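Local coordinates for cGAS/DncV-like nucleotidyltransferase in E. coli homolog (Elizabethkingia meningoseptica ATCC 13253 = NBRC 12535, PDB 6E0O), which synthesises cyclic dinucleotide second messengers from nucleoside triphosphates, probably including 3',3'-c-di-AMP and probably for CBASS antiphage defence, at residues 71-76 / 140-145; 191-196 / 221-226; 198-203 / 207-212. All blocks are in the same frame, centred on the assembly; numbering follows the deposited sequence.

Interaction 1. Residues 71-76 / 140-145; sequences AFYPDL and CFVLKR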
ATOM      1  N   ALA A  71      -3.734  23.792  10.505  1.00 18.24           N
ATOM      2  CA  ALA A  71      -3.221  24.102  11.835  1.00 20.34           C
ATOM      3  C   ALA A  71      -1.725  23.826  11.958  1.00 20.29           C
ATOM      4  O   ALA A  71      -1.043  24.465  12.770  1.00 25.20           O
ATOM      5  CB  ALA A  71      -3.976  23.291  12.891  1.00 24.14           C
ATOM      6  N   PHE A  72      -1.210  22.868  11.194  1.00 16.42           N
ATOM      7  CA  PHE A  72       0.187  22.462  11.264  1.00 16.19           C
ATOM      8  C   PHE A  72       1.034  23.069  10.160  1.00 15.22           C
ATOM      9  O   PHE A  72       2.225  23.312  10.379  1.00 16.82           O
ATOM     10  CB  PHE A  72       0.296  20.935  11.165  1.00 17.03           C
ATOM     11  CG  PHE A  72      -0.256  20.217  12.352  1.00 18.23           C
ATOM     12  CD1 PHE A  72      -1.589  19.853  12.394  1.00 19.85           C
ATOM     13  CD2 PHE A  72       0.553  19.916  13.434  1.00 23.23           C
ATOM     14  CE1 PHE A  72      -2.106  19.207  13.496  1.00 23.13           C
ATOM     15  CE2 PHE A  72       0.043  19.264  14.536  1.00 25.91           C
ATOM     16  CZ  PHE A  72      -1.291  18.909  14.566  1.00 24.67           C
ATOM     17  N   TYR A  73       0.452  23.279   8.977  1.00 15.37           N
ATOM     18  CA  TYR A  73       1.127  23.870   7.821  1.00 15.41           C
ATOM     19  C   TYR A  73       0.263  25.032   7.353  1.00 16.07           C
ATOM     20  O   TYR A  73      -0.403  24.960   6.313  1.00 16.28           O
ATOM     21  CB  TYR A  73       1.345  22.824   6.724  1.00 15.67           C
ATOM     22  CG  TYR A  73       2.164  21.655   7.236  1.00 14.82           C
ATOM     23  CD1 TYR A  73       3.536  21.774   7.422  1.00 16.44           C
ATOM     24  CD2 TYR A  73       1.566  20.444   7.561  1.00 15.59           C
ATOM     25  CE1 TYR A  73       4.284  20.725   7.911  1.00 15.83           C
ATOM     26  CE2 TYR A  73       2.307  19.395   8.057  1.00 15.72           C
ATOM     27  CZ  TYR A  73       3.665  19.541   8.229  1.00 16.19           C
ATOM     28  OH  TYR A  73       4.418  18.500   8.710  1.00 17.52           O
ATOM     29  N   PRO A  74       0.238  26.122   8.114  1.00 17.50           N
ATOM     30  CA  PRO A  74      -0.642  27.248   7.784  1.00 17.92           C
ATOM     31  C   PRO A  74      -0.174  27.992   6.541  1.00 17.42           C
ATOM     32  O   PRO A  74       0.916  27.778   6.002  1.00 17.32           O
ATOM     33  CB  PRO A  74      -0.563  28.141   9.026  1.00 20.33           C
ATOM     34  CG  PRO A  74       0.782  27.834   9.610  1.00 21.10           C
ATOM     35  CD  PRO A  74       0.990  26.352   9.366  1.00 19.40           C
ATOM     36  N   ASP A  75      -1.035  28.899   6.093  1.00 19.52           N
ATOM     37  CA  ASP A  75      -0.761  29.722   4.922  1.00 21.50           C
ATOM     38  C   ASP A  75       0.247  30.798   5.304  1.00 24.54           C
ATOM     39  O   ASP A  75      -0.049  31.674   6.121  1.00 31.13           O
ATOM     40  CB  ASP A  75      -2.066  30.344   4.433  1.00 24.56           C
ATOM     41  CG  ASP A  75      -1.974  30.849   3.008  1.00 30.47           C
ATOM     42  OD1 ASP A  75      -0.955  31.489   2.670  1.00 30.61           O
ATOM     43  OD2 ASP A  75      -2.917  30.601   2.226  1.00 34.89           O
ATOM     44  N   LEU A  76       1.436  30.735   4.716  1.00 23.93           N
ATOM     45  CA  LEU A  76       2.469  31.714   5.016  1.00 23.90           C
ATOM     46  C   LEU A  76       2.093  33.065   4.401  1.00 26.36           C
ATOM     47  O   LEU A  76       2.594  34.103   4.829  1.00 29.54           O
ATOM     48  CB  LEU A  76       3.830  31.260   4.504  1.00 23.14           C
ATOM     49  CG  LEU A  76       4.262  29.856   4.923  1.00 23.72           C
ATOM     50  CD1 LEU A  76       5.625  29.524   4.309  1.00 23.62           C
ATOM     51  CD2 LEU A  76       4.317  29.689   6.422  1.00 25.03           C
ATOM     52  N   CYS A 140      -7.930  13.168   5.728  1.00 10.88           N
ATOM     53  CA  CYS A 140      -7.249  12.821   6.969  1.00 11.41           C
ATOM     54  C   CYS A 140      -6.676  14.078   7.601  1.00 11.17           C
ATOM     55  O   CYS A 140      -6.719  15.166   7.023  1.00 11.37           O
ATOM     56  CB  CYS A 140      -6.139  11.793   6.731  1.00 11.67           C
ATOM     57  SG  CYS A 140      -4.845  12.377   5.606  1.00 12.25           S
ATOM     58  N   PHE A 141      -6.147  13.905   8.809  1.00 11.71           N
ATOM     59  CA  PHE A 141      -5.459  14.938   9.557  1.00 12.36           C
ATOM     60  C   PHE A 141      -4.017  14.511   9.828  1.00 12.86           C
ATOM     61  O   PHE A 141      -3.650  13.342   9.677  1.00 13.02           O
ATOM     62  CB  PHE A 141      -6.144  15.162  10.913  1.00 13.80           C
ATOM     63  CG  PHE A 141      -7.540  15.739  10.841  1.00 14.28           C
ATOM     64  CD1 PHE A 141      -7.803  16.908  10.150  1.00 14.64           C
ATOM     65  CD2 PHE A 141      -8.579  15.127  11.516  1.00 18.02           C
ATOM     66  CE1 PHE A 141      -9.082  17.445  10.127  1.00 17.56           C
ATOM     67  CE2 PHE A 141      -9.857  15.664  11.489  1.00 18.65           C
ATOM     68  CZ  PHE A 141     -10.105  16.814  10.787  1.00 18.99           C
ATOM     69  N   VAL A 142      -3.199  15.484  10.240  1.00 13.06           N
ATOM     70  CA  VAL A 142      -1.867  15.189  10.748  1.00 12.83           C
ATOM     71  C   VAL A 142      -1.953  14.372  12.025  1.00 13.41           C
ATOM     72  O   VAL A 142      -2.802  14.615  12.893  1.00 15.39           O
ATOM     73  CB  VAL A 142      -1.112  16.503  11.012  1.00 13.79           C
ATOM     74  CG1 VAL A 142       0.206  16.251  11.742  1.00 15.96           C
ATOM     75  CG2 VAL A 142      -0.868  17.252   9.725  1.00 15.16           C
ATOM     76  N   LEU A 143      -1.054  13.403  12.144  1.00 13.84           N
ATOM     77  CA  LEU A 143      -0.909  12.572  13.327  1.00 14.98           C
ATOM     78  C   LEU A 143       0.521  12.650  13.833  1.00 14.74           C
ATOM     79  O   LEU A 143       1.466  12.556  13.045  1.00 15.16           O
ATOM     80  CB  LEU A 143      -1.193  11.112  12.986  1.00 16.53           C
ATOM     81  CG  LEU A 143      -0.832  10.093  14.068  1.00 21.17           C
ATOM     82  CD1 LEU A 143      -1.827  10.187  15.206  1.00 19.91           C
ATOM     83  CD2 LEU A 143      -0.765   8.688  13.500  1.00 26.98           C
ATOM     84  N   LYS A 144       0.681  12.765  15.149  1.00 15.74           N
ATOM     85  CA  LYS A 144       1.985  12.638  15.782  1.00 16.44           C
ATOM     86  C   LYS A 144       1.897  11.571  16.856  1.00 17.62           C
ATOM     87  O   LYS A 144       0.993  11.615  17.696  1.00 20.04           O
ATOM     88  CB  LYS A 144       2.450  13.969  16.360  1.00 19.92           C
ATOM     89  CG  LYS A 144       2.625  14.983  15.253  1.00 24.45           C
ATOM     90  CD  LYS A 144       3.175  16.297  15.716  1.00 27.76           C
ATOM     91  CE  LYS A 144       3.474  17.147  14.498  1.00 29.47           C
ATOM     92  NZ  LYS A 144       3.996  18.482  14.862  1.00 32.70           N
ATOM     93  N   ARG A 145       2.819  10.606  16.809  1.00 17.24           N
ATOM     94  CA  ARG A 145       2.831   9.513  17.770  1.00 19.16           C
ATOM     95  C   ARG A 145       4.264   9.140  18.105  1.00 18.78           C
ATOM     96  O   ARG A 145       5.144   9.142  17.238  1.00 21.04           O
ATOM     97  CB  ARG A 145       2.154   8.253  17.224  1.00 23.98           C
ATOM     98  CG  ARG A 145       0.645   8.325  17.188  1.00 30.03           C
ATOM     99  CD  ARG A 145       0.061   8.566  18.567  1.00 33.16           C
ATOM    100  NE  ARG A 145      -1.359   8.902  18.489  1.00 34.65           N
ATOM    101  CZ  ARG A 145      -2.320   8.029  18.202  1.00 38.88           C
ATOM    102  NH1 ARG A 145      -2.017   6.759  17.958  1.00 40.92           N
ATOM    103  NH2 ARG A 145      -3.585   8.424  18.153  1.00 36.98           N
TER
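Phe72 and Val142 make the main contact between the loop at 71-76 and strand 135-147. It is a CH-pi contact. Methyl CG1 of Val142 stands 3.9 Å from the centroid of the Phe72 ring, 3° off the ring normal, so the methyl sits squarely over one face. The two side chains approach from opposite directions. CG1 lies anti to the backbone N of Val142 (chi1 171°). That places the second methyl, CG2, beside the N and lets both branches reach the ring.

The remaining apolar contacts spread round this centre. Phe72 CD1 lies 3.7 Å from Val142 CB and 3.8 Å from Val142 CG2. Tyr73 crosses Val142 at about a right angle and meets it with its edge, CE2 being 4.2 Å from Val142 CG2. Val142 is thus touched by two aromatic rings, one by its face and one by its edge.

Lys144 adds the charged member. Its chain is extended beyond CG and slides past Phe72 in the opposite direction. NZ comes obliquely to the ring, 4.0 Å from Phe72 CD2, and CE is also 4.0 Å from Phe72 CE2. The polar end of Tyr73 is used elsewhere, since its OH is hydrogen-bonded to Glu155 on strand 152-160.

No hydrogen bond joins the two segments. Val142 is buried, while Phe72, Tyr73 and Lys144 are exposed. The chemistry is apolar and CH-pi packing on the nucleotidyltransferase sheet, bordered by the Lys144 ammonium and the Tyr73-Glu155 bond. The loop is therefore held to this strand mainly by shape and by the burial of Val142.

Interaction 2. Residues 191-196 / 221-226; sequences RMVRIL and CLVYNV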
ATOM      1  N   ARG A 191      10.520  -5.942  -6.693  1.00 10.25           N
ATOM      2  CA  ARG A 191      10.218  -6.956  -7.700  1.00 10.32           C
ATOM      3  C   ARG A 191       9.638  -8.208  -7.061  1.00 10.53           C
ATOM      4  O   ARG A 191       8.690  -8.795  -7.592  1.00 10.73           O
ATOM      5  CB  ARG A 191      11.469  -7.237  -8.530  1.00 10.53           C
ATOM      6  CG  ARG A 191      11.750  -6.078  -9.450  1.00 11.11           C
ATOM      7  CD  ARG A 191      13.037  -6.192 -10.203  1.00 12.29           C
ATOM      8  NE  ARG A 191      13.312  -4.918 -10.863  1.00 13.29           N
ATOM      9  CZ  ARG A 191      14.381  -4.679 -11.601  1.00 14.29           C
ATOM     10  NH1 ARG A 191      15.271  -5.641 -11.786  1.00 16.86           N
ATOM     11  NH2 ARG A 191      14.559  -3.482 -12.132  1.00 15.30           N
ATOM     12  N   MET A 192      10.166  -8.604  -5.899  1.00 10.98           N
ATOM     13  CA  MET A 192       9.618  -9.744  -5.174  1.00 10.49           C
ATOM     14  C   MET A 192       8.239  -9.432  -4.595  1.00 10.18           C
ATOM     15  O   MET A 192       7.346 -10.286  -4.624  1.00 11.05           O
ATOM     16  CB  MET A 192      10.590 -10.162  -4.072  1.00 10.73           C
ATOM     17  CG  MET A 192      11.884 -10.753  -4.614  1.00 11.71           C
ATOM     18  SD  MET A 192      11.630 -12.282  -5.551  1.00 12.25           S
ATOM     19  CE  MET A 192      12.555 -11.959  -7.046  1.00 13.88           C
ATOM     20  N   VAL A 193       8.036  -8.209  -4.088  1.00 10.51           N
ATOM     21  CA  VAL A 193       6.700  -7.802  -3.658  1.00 10.54           C
ATOM     22  C   VAL A 193       5.719  -7.948  -4.810  1.00 10.69           C
ATOM     23  O   VAL A 193       4.616  -8.489  -4.654  1.00 11.62           O
ATOM     24  CB  VAL A 193       6.717  -6.360  -3.124  1.00 10.51           C
ATOM     25  CG1 VAL A 193       5.291  -5.819  -2.972  1.00 11.14           C
ATOM     26  CG2 VAL A 193       7.462  -6.272  -1.808  1.00 10.90           C
ATOM     27  N   ARG A 194       6.096  -7.443  -5.988  1.00 10.40           N
ATOM     28  CA  ARG A 194       5.197  -7.515  -7.134  1.00 10.96           C
ATOM     29  C   ARG A 194       4.886  -8.961  -7.506  1.00 10.31           C
ATOM     30  O   ARG A 194       3.732  -9.296  -7.793  1.00 11.56           O
ATOM     31  CB  ARG A 194       5.768  -6.730  -8.308  1.00 10.62           C
ATOM     32  CG  ARG A 194       5.829  -5.242  -8.026  1.00 10.65           C
ATOM     33  CD  ARG A 194       6.326  -4.482  -9.268  1.00 13.57           C
ATOM     34  NE  ARG A 194       6.972  -3.229  -8.904  1.00 13.07           N
ATOM     35  CZ  ARG A 194       8.253  -2.937  -9.118  1.00 12.26           C
ATOM     36  NH1 ARG A 194       9.067  -3.797  -9.724  1.00 13.32           N
ATOM     37  NH2 ARG A 194       8.723  -1.765  -8.731  1.00 13.19           N
ATOM     38  N   ILE A 195       5.895  -9.835  -7.521  1.00 10.73           N
ATOM     39  CA  ILE A 195       5.631 -11.240  -7.834  1.00 10.54           C
ATOM     40  C   ILE A 195       4.620 -11.820  -6.855  1.00 11.42           C
ATOM     41  O   ILE A 195       3.678 -12.515  -7.243  1.00 11.57           O
ATOM     42  CB  ILE A 195       6.933 -12.060  -7.838  1.00 11.54           C
ATOM     43  CG1 ILE A 195       7.805 -11.701  -9.032  1.00 11.63           C
ATOM     44  CG2 ILE A 195       6.607 -13.554  -7.840  1.00 13.03           C
ATOM     45  CD1 ILE A 195       9.230 -12.211  -8.913  1.00 12.98           C
ATOM     46  N   LEU A 196       4.820 -11.570  -5.564  1.00 10.95           N
ATOM     47  CA  LEU A 196       3.918 -12.125  -4.564  1.00 10.67           C
ATOM     48  C   LEU A 196       2.521 -11.519  -4.652  1.00 11.10           C
ATOM     49  O   LEU A 196       1.543 -12.207  -4.356  1.00 11.89           O
ATOM     50  CB  LEU A 196       4.523 -11.983  -3.167  1.00 11.19           C
ATOM     51  CG  LEU A 196       5.742 -12.888  -2.940  1.00 12.18           C
ATOM     52  CD1 LEU A 196       6.384 -12.553  -1.597  1.00 15.28           C
ATOM     53  CD2 LEU A 196       5.398 -14.358  -2.977  1.00 14.50           C
ATOM     54  N   CYS A 221       5.338  -5.475   3.902  1.00 10.79           N
ATOM     55  CA  CYS A 221       6.031  -5.541   5.185  1.00 10.66           C
ATOM     56  C   CYS A 221       6.739  -6.878   5.367  1.00 10.79           C
ATOM     57  O   CYS A 221       7.857  -6.919   5.887  1.00 11.77           O
ATOM     58  CB  CYS A 221       5.048  -5.303   6.331  1.00 11.59           C
ATOM     59  SG  CYS A 221       4.367  -3.622   6.451  1.00 12.14           S
ATOM     60  N   LEU A 222       6.104  -7.984   4.965  1.00 10.28           N
ATOM     61  CA  LEU A 222       6.745  -9.288   5.118  1.00 11.23           C
ATOM     62  C   LEU A 222       8.054  -9.338   4.346  1.00 10.40           C
ATOM     63  O   LEU A 222       9.090  -9.740   4.886  1.00 11.27           O
ATOM     64  CB  LEU A 222       5.825 -10.404   4.635  1.00 10.43           C
ATOM     65  CG  LEU A 222       4.561 -10.645   5.458  1.00 11.70           C
ATOM     66  CD1 LEU A 222       3.652 -11.614   4.704  1.00 13.05           C
ATOM     67  CD2 LEU A 222       4.894 -11.162   6.835  1.00 12.08           C
ATOM     68  N   VAL A 223       8.026  -8.955   3.067  1.00 10.27           N
ATOM     69  CA  VAL A 223       9.244  -9.031   2.268  1.00 10.14           C
ATOM     70  C   VAL A 223      10.289  -8.056   2.799  1.00 10.31           C
ATOM     71  O   VAL A 223      11.493  -8.323   2.717  1.00 10.86           O
ATOM     72  CB  VAL A 223       8.925  -8.811   0.776  1.00 10.79           C
ATOM     73  CG1 VAL A 223      10.177  -8.960  -0.058  1.00 11.21           C
ATOM     74  CG2 VAL A 223       7.856  -9.789   0.302  1.00 11.58           C
ATOM     75  N   TYR A 224       9.849  -6.931   3.359  1.00 10.03           N
ATOM     76  CA  TYR A 224      10.765  -5.925   3.875  1.00 11.01           C
ATOM     77  C   TYR A 224      11.659  -6.499   4.964  1.00 11.67           C
ATOM     78  O   TYR A 224      12.806  -6.065   5.119  1.00 11.66           O
ATOM     79  CB  TYR A 224       9.967  -4.724   4.420  1.00 11.71           C
ATOM     80  CG  TYR A 224      10.858  -3.616   4.932  1.00 11.56           C
ATOM     81  CD1 TYR A 224      11.456  -2.733   4.051  1.00 11.48           C
ATOM     82  CD2 TYR A 224      11.136  -3.471   6.285  1.00 13.06           C
ATOM     83  CE1 TYR A 224      12.302  -1.738   4.501  1.00 11.98           C
ATOM     84  CE2 TYR A 224      11.973  -2.483   6.738  1.00 13.24           C
ATOM     85  CZ  TYR A 224      12.547  -1.621   5.846  1.00 12.76           C
ATOM     86  OH  TYR A 224      13.387  -0.636   6.303  1.00 13.84           O
ATOM     87  N   ASN A 225      11.156  -7.459   5.735  1.00 11.05           N
ATOM     88  CA  ASN A 225      11.909  -8.024   6.848  1.00 11.40           C
ATOM     89  C   ASN A 225      12.849  -9.147   6.433  1.00 11.53           C
ATOM     90  O   ASN A 225      13.601  -9.652   7.277  1.00 13.66           O
ATOM     91  CB  ASN A 225      10.956  -8.484   7.956  1.00 12.26           C
ATOM     92  CG  ASN A 225      10.387  -7.319   8.751  1.00 12.56           C
ATOM     93  OD1 ASN A 225      10.908  -6.953   9.805  1.00 12.92           O
ATOM     94  ND2 ASN A 225       9.313  -6.724   8.247  1.00 12.34           N
ATOM     95  N   VAL A 226      12.844  -9.535   5.167  1.00 11.50           N
ATOM     96  CA  VAL A 226      13.837 -10.503   4.686  1.00 11.16           C
ATOM     97  C   VAL A 226      15.170  -9.805   4.571  1.00 11.11           C
ATOM     98  O   VAL A 226      15.260  -8.741   3.920  1.00 12.22           O
ATOM     99  CB  VAL A 226      13.394 -11.073   3.332  1.00 11.89           C
ATOM    100  CG1 VAL A 226      14.475 -11.986   2.759  1.00 12.57           C
ATOM    101  CG2 VAL A 226      12.079 -11.817   3.466  1.00 12.58           C
TER
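Val223 holds CG1 anti to its backbone N (chi1 -177°), which leaves CG2 beside that N. Both methyls face helix 188-205, CG2 toward Leu196 and Val193, CG1 toward Met192. Val193 meets the partner valine with its own CG2. Leu196 carries CG anti to its carbonyl carbon (chi1 -69°), and this brings CD1 up to the same CG2 methyl of Val223.

Val223 therefore serves as the centre of the contact. Its CG2 is 3.7 Å from Leu196 CD1 and 4.1 Å from Val193 CG2. Its CB is 3.9 Å from Val193 CG2. Its other methyl, CG1, is 4.2 Å from Met192 CB, while the far end of Met192 turns away. Both Val193 and Leu196 cross Val223 at a slant. All four residues are buried, and no hydrogen bond passes between the segments.

Near the end of helix 216-224 the side-chain amide of Asn225 turns back, and its ND2 donates to Cys221 O at 2.8 Å with an N-H...acceptor angle of 155°. The same nitrogen also bonds Thr258 O.

The contact packs helix 188-205 against the C-terminal end of helix 216-224 in the helical part of the enzyme. Helix 236-252 extends this core through Thr239 and Leu240, which touch Met192. Helix 275-289 reaches Leu196 with Cys285.

Interaction 3. Residues 198-203 / 207-212; sequences VVNYRL and GEIADN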
ATOM      1  N   VAL A 198       1.165 -10.665  -7.553  1.00 12.12           N
ATOM      2  CA  VAL A 198       0.603 -11.413  -8.676  1.00 12.69           C
ATOM      3  C   VAL A 198       0.095 -12.770  -8.208  1.00 12.13           C
ATOM      4  O   VAL A 198      -1.016 -13.189  -8.548  1.00 13.28           O
ATOM      5  CB  VAL A 198       1.647 -11.567  -9.791  1.00 12.96           C
ATOM      6  CG1 VAL A 198       1.204 -12.626 -10.804  1.00 14.40           C
ATOM      7  CG2 VAL A 198       1.897 -10.241 -10.477  1.00 13.44           C
ATOM      8  N   VAL A 199       0.906 -13.483  -7.423  1.00 11.30           N
ATOM      9  CA  VAL A 199       0.485 -14.791  -6.932  1.00 11.36           C
ATOM     10  C   VAL A 199      -0.750 -14.656  -6.044  1.00 11.74           C
ATOM     11  O   VAL A 199      -1.674 -15.475  -6.115  1.00 13.01           O
ATOM     12  CB  VAL A 199       1.654 -15.503  -6.226  1.00 12.53           C
ATOM     13  CG1 VAL A 199       1.181 -16.801  -5.608  1.00 13.80           C
ATOM     14  CG2 VAL A 199       2.792 -15.756  -7.210  1.00 13.53           C
ATOM     15  N   ASN A 200      -0.775 -13.633  -5.189  1.00 12.03           N
ATOM     16  CA  ASN A 200      -1.951 -13.377  -4.359  1.00 12.44           C
ATOM     17  C   ASN A 200      -3.211 -13.244  -5.213  1.00 12.49           C
ATOM     18  O   ASN A 200      -4.231 -13.894  -4.942  1.00 13.20           O
ATOM     19  CB  ASN A 200      -1.713 -12.118  -3.522  1.00 12.57           C
ATOM     20  CG  ASN A 200      -2.788 -11.873  -2.493  1.00 13.49           C
ATOM     21  OD1 ASN A 200      -3.345 -12.801  -1.915  1.00 13.88           O
ATOM     22  ND2 ASN A 200      -3.083 -10.608  -2.255  1.00 17.72           N
ATOM     23  N   TYR A 201      -3.180 -12.402  -6.250  1.00 12.72           N
ATOM     24  CA  TYR A 201      -4.365 -12.222  -7.082  0.55 12.83           C
ATOM     25  C   TYR A 201      -4.764 -13.524  -7.771  1.00 13.56           C
ATOM     26  O   TYR A 201      -5.955 -13.830  -7.912  1.00 14.93           O
ATOM     27  CB  TYR A 201      -4.119 -11.130  -8.121  0.55 15.15           C
ATOM     28  CG  TYR A 201      -4.064  -9.732  -7.540  0.55 17.75           C
ATOM     29  CD1 TYR A 201      -5.016  -9.291  -6.623  0.55 22.05           C
ATOM     30  CD2 TYR A 201      -3.058  -8.853  -7.907  0.55 18.83           C
ATOM     31  CE1 TYR A 201      -4.960  -8.017  -6.092  0.55 25.72           C
ATOM     32  CE2 TYR A 201      -2.995  -7.579  -7.386  0.55 24.73           C
ATOM     33  CZ  TYR A 201      -3.944  -7.164  -6.477  0.55 28.56           C
ATOM     34  OH  TYR A 201      -3.874  -5.892  -5.957  0.55 33.07           O
ATOM     35  N   ARG A 202      -3.774 -14.305  -8.219  1.00 13.58           N
ATOM     36  CA  ARG A 202      -4.077 -15.584  -8.860  1.00 15.23           C
ATOM     37  C   ARG A 202      -4.727 -16.552  -7.883  1.00 15.10           C
ATOM     38  O   ARG A 202      -5.704 -17.230  -8.229  1.00 15.16           O
ATOM     39  CB  ARG A 202      -2.809 -16.190  -9.454  1.00 16.17           C
ATOM     40  CG  ARG A 202      -2.352 -15.479 -10.706  1.00 18.92           C
ATOM     41  CD  ARG A 202      -0.933 -15.860 -11.097  1.00 20.77           C
ATOM     42  NE  ARG A 202      -0.642 -15.412 -12.451  1.00 25.96           N
ATOM     43  CZ  ARG A 202      -0.551 -16.207 -13.515  1.00 25.18           C
ATOM     44  NH1 ARG A 202      -0.692 -17.521 -13.404  1.00 26.03           N
ATOM     45  NH2 ARG A 202      -0.288 -15.681 -14.697  1.00 26.41           N
ATOM     46  N   LEU A 203      -4.200 -16.630  -6.660  1.00 13.97           N
ATOM     47  CA  LEU A 203      -4.777 -17.508  -5.654  1.00 13.44           C
ATOM     48  C   LEU A 203      -6.184 -17.065  -5.280  1.00 14.10           C
ATOM     49  O   LEU A 203      -7.068 -17.901  -5.068  1.00 15.97           O
ATOM     50  CB  LEU A 203      -3.876 -17.546  -4.426  1.00 13.80           C
ATOM     51  CG  LEU A 203      -2.517 -18.219  -4.608  1.00 13.72           C
ATOM     52  CD1 LEU A 203      -1.648 -17.938  -3.397  1.00 14.12           C
ATOM     53  CD2 LEU A 203      -2.680 -19.715  -4.818  1.00 17.22           C
ATOM     54  N   GLY A 207      -9.858 -19.068  -6.057  1.00 19.13           N
ATOM     55  CA  GLY A 207     -10.580 -19.474  -4.870  1.00 19.78           C
ATOM     56  C   GLY A 207      -9.750 -20.217  -3.856  1.00 18.72           C
ATOM     57  O   GLY A 207     -10.304 -20.861  -2.968  1.00 21.92           O
ATOM     58  N   GLU A 208      -8.425 -20.143  -3.960  1.00 17.48           N
ATOM     59  CA  GLU A 208      -7.558 -20.896  -3.069  1.00 17.60           C
ATOM     60  C   GLU A 208      -7.354 -20.192  -1.736  1.00 18.04           C
ATOM     61  O   GLU A 208      -7.095 -20.856  -0.728  1.00 20.11           O
ATOM     62  CB  GLU A 208      -6.212 -21.120  -3.758  1.00 19.39           C
ATOM     63  CG  GLU A 208      -5.290 -22.063  -3.036  1.00 20.08           C
ATOM     64  CD  GLU A 208      -5.811 -23.480  -3.018  1.00 21.23           C
ATOM     65  OE1 GLU A 208      -6.595 -23.843  -3.919  1.00 24.18           O
ATOM     66  OE2 GLU A 208      -5.434 -24.235  -2.102  1.00 27.01           O
ATOM     67  N   ILE A 209      -7.436 -18.861  -1.715  1.00 16.95           N
ATOM     68  CA  ILE A 209      -7.360 -18.082  -0.487  1.00 17.00           C
ATOM     69  C   ILE A 209      -8.434 -17.004  -0.541  1.00 17.91           C
ATOM     70  O   ILE A 209      -8.913 -16.623  -1.612  1.00 18.06           O
ATOM     71  CB  ILE A 209      -5.971 -17.441  -0.256  1.00 16.25           C
ATOM     72  CG1 ILE A 209      -5.666 -16.403  -1.337  1.00 16.25           C
ATOM     73  CG2 ILE A 209      -4.894 -18.522  -0.191  1.00 17.51           C
ATOM     74  CD1 ILE A 209      -4.314 -15.740  -1.191  1.00 16.16           C
ATOM     75  N   ALA A 210      -8.818 -16.518   0.636  1.00 18.73           N
ATOM     76  CA  ALA A 210      -9.772 -15.426   0.722  1.00 19.35           C
ATOM     77  C   ALA A 210      -9.117 -14.142   0.235  1.00 20.42           C
ATOM     78  O   ALA A 210      -7.896 -13.973   0.313  1.00 19.66           O
ATOM     79  CB  ALA A 210     -10.228 -15.237   2.167  1.00 22.78           C
ATOM     80  N   ASP A 211      -9.943 -13.224  -0.260  1.00 22.50           N
ATOM     81  CA  ASP A 211      -9.411 -11.987  -0.814  1.00 24.68           C
ATOM     82  C   ASP A 211      -8.827 -11.069   0.249  1.00 23.96           C
ATOM     83  O   ASP A 211      -8.254 -10.039  -0.114  1.00 25.92           O
ATOM     84  CB  ASP A 211     -10.451 -11.254  -1.669  1.00 29.57           C
ATOM     85  CG  ASP A 211     -11.653 -10.797  -0.880  1.00 34.53           C
ATOM     86  OD1 ASP A 211     -11.688 -10.993   0.351  1.00 35.25           O
ATOM     87  OD2 ASP A 211     -12.573 -10.230  -1.506  1.00 38.34           O
ATOM     88  N   ASN A 212      -8.936 -11.422   1.533  1.00 24.56           N
ATOM     89  CA  ASN A 212      -8.361 -10.622   2.610  1.00 23.83           C
ATOM     90  C   ASN A 212      -7.405 -11.413   3.500  1.00 21.48           C
ATOM     91  O   ASN A 212      -7.072 -10.944   4.598  1.00 25.10           O
ATOM     92  CB  ASN A 212      -9.453  -9.969   3.465  1.00 28.46           C
ATOM     93  CG  ASN A 212     -10.352 -10.982   4.152  1.00 30.90           C
ATOM     94  OD1 ASN A 212     -10.211 -12.193   3.969  1.00 31.59           O
ATOM     95  ND2 ASN A 212     -11.281 -10.483   4.959  1.00 35.95           N
TER
HETATM   96  O   HOH W   1      -5.309 -12.477   0.167  1.00 14.62           O
HETATM   97  O   HOH W   2      -5.563  -9.326  -0.897  1.00 30.23           O
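Leu203 and Ile209 cross at a slant where the chain turns back after helix 188-205. Ile209 CD1 lies 3.7 Å from Leu203 CB. The isoleucine places CG1 between its backbone N and carbonyl carbon (chi1 65°), and its extended branch then runs to the helix. The Ile209 and Asn200 side chains cross at about a right angle, with Ile209 CD1 3.2 Å from Asn200 OD1. Glu208 also crosses Leu203 obliquely. Its CG is 3.9 Å from Leu203 CD2, while its carboxylate turns away to a salt bridge with Lys284.

The backbone bond across the turn is Glu208 N to Leu203 O, 2.8 Å. Gly207 has positive phi (75°) and completes a Schellman motif, a common C-terminal helix cap, here with glycine at the positive-phi position.

The Asn200 amide faces the returning loop through two waters. Water 1 lies 2.9 Å from Asn200 OD1 and 3.0 Å from Ala210 O. Water 2 accepts from Asn200 ND2 at 3.1 Å and lies 2.9 Å from Asp211 O. Both ends of the amide are thereby bridged to loop carbonyls, which probably helps to fix its rotation.

The contact closes the C-terminal end of helix 188-205 and starts the loop to helix 216-224. Helix 275-289 lies alongside, with Lys284 touching Leu203 and Ile209, and Phe281 touching Asn200.

Along the chain, interaction 1 closes before the other two begin. It lies at the nucleotidyltransferase sheet, on strand 135-147, on the opposite side of the chain's centre from both others. Its centre is about 32 Å from that of interaction 2 and about 38 Å from that of interaction 3. Interactions 2 and 3 share helix 188-205, with centres about 16 Å apart. The 207-212 loop of interaction 3 falls between the two segments of interaction 2. Both lie along the path from helix 188-205 to helix 216-224, near Lys197 and Ser216, which probably bind GTP. This is consistent with a place beside the nucleotide site.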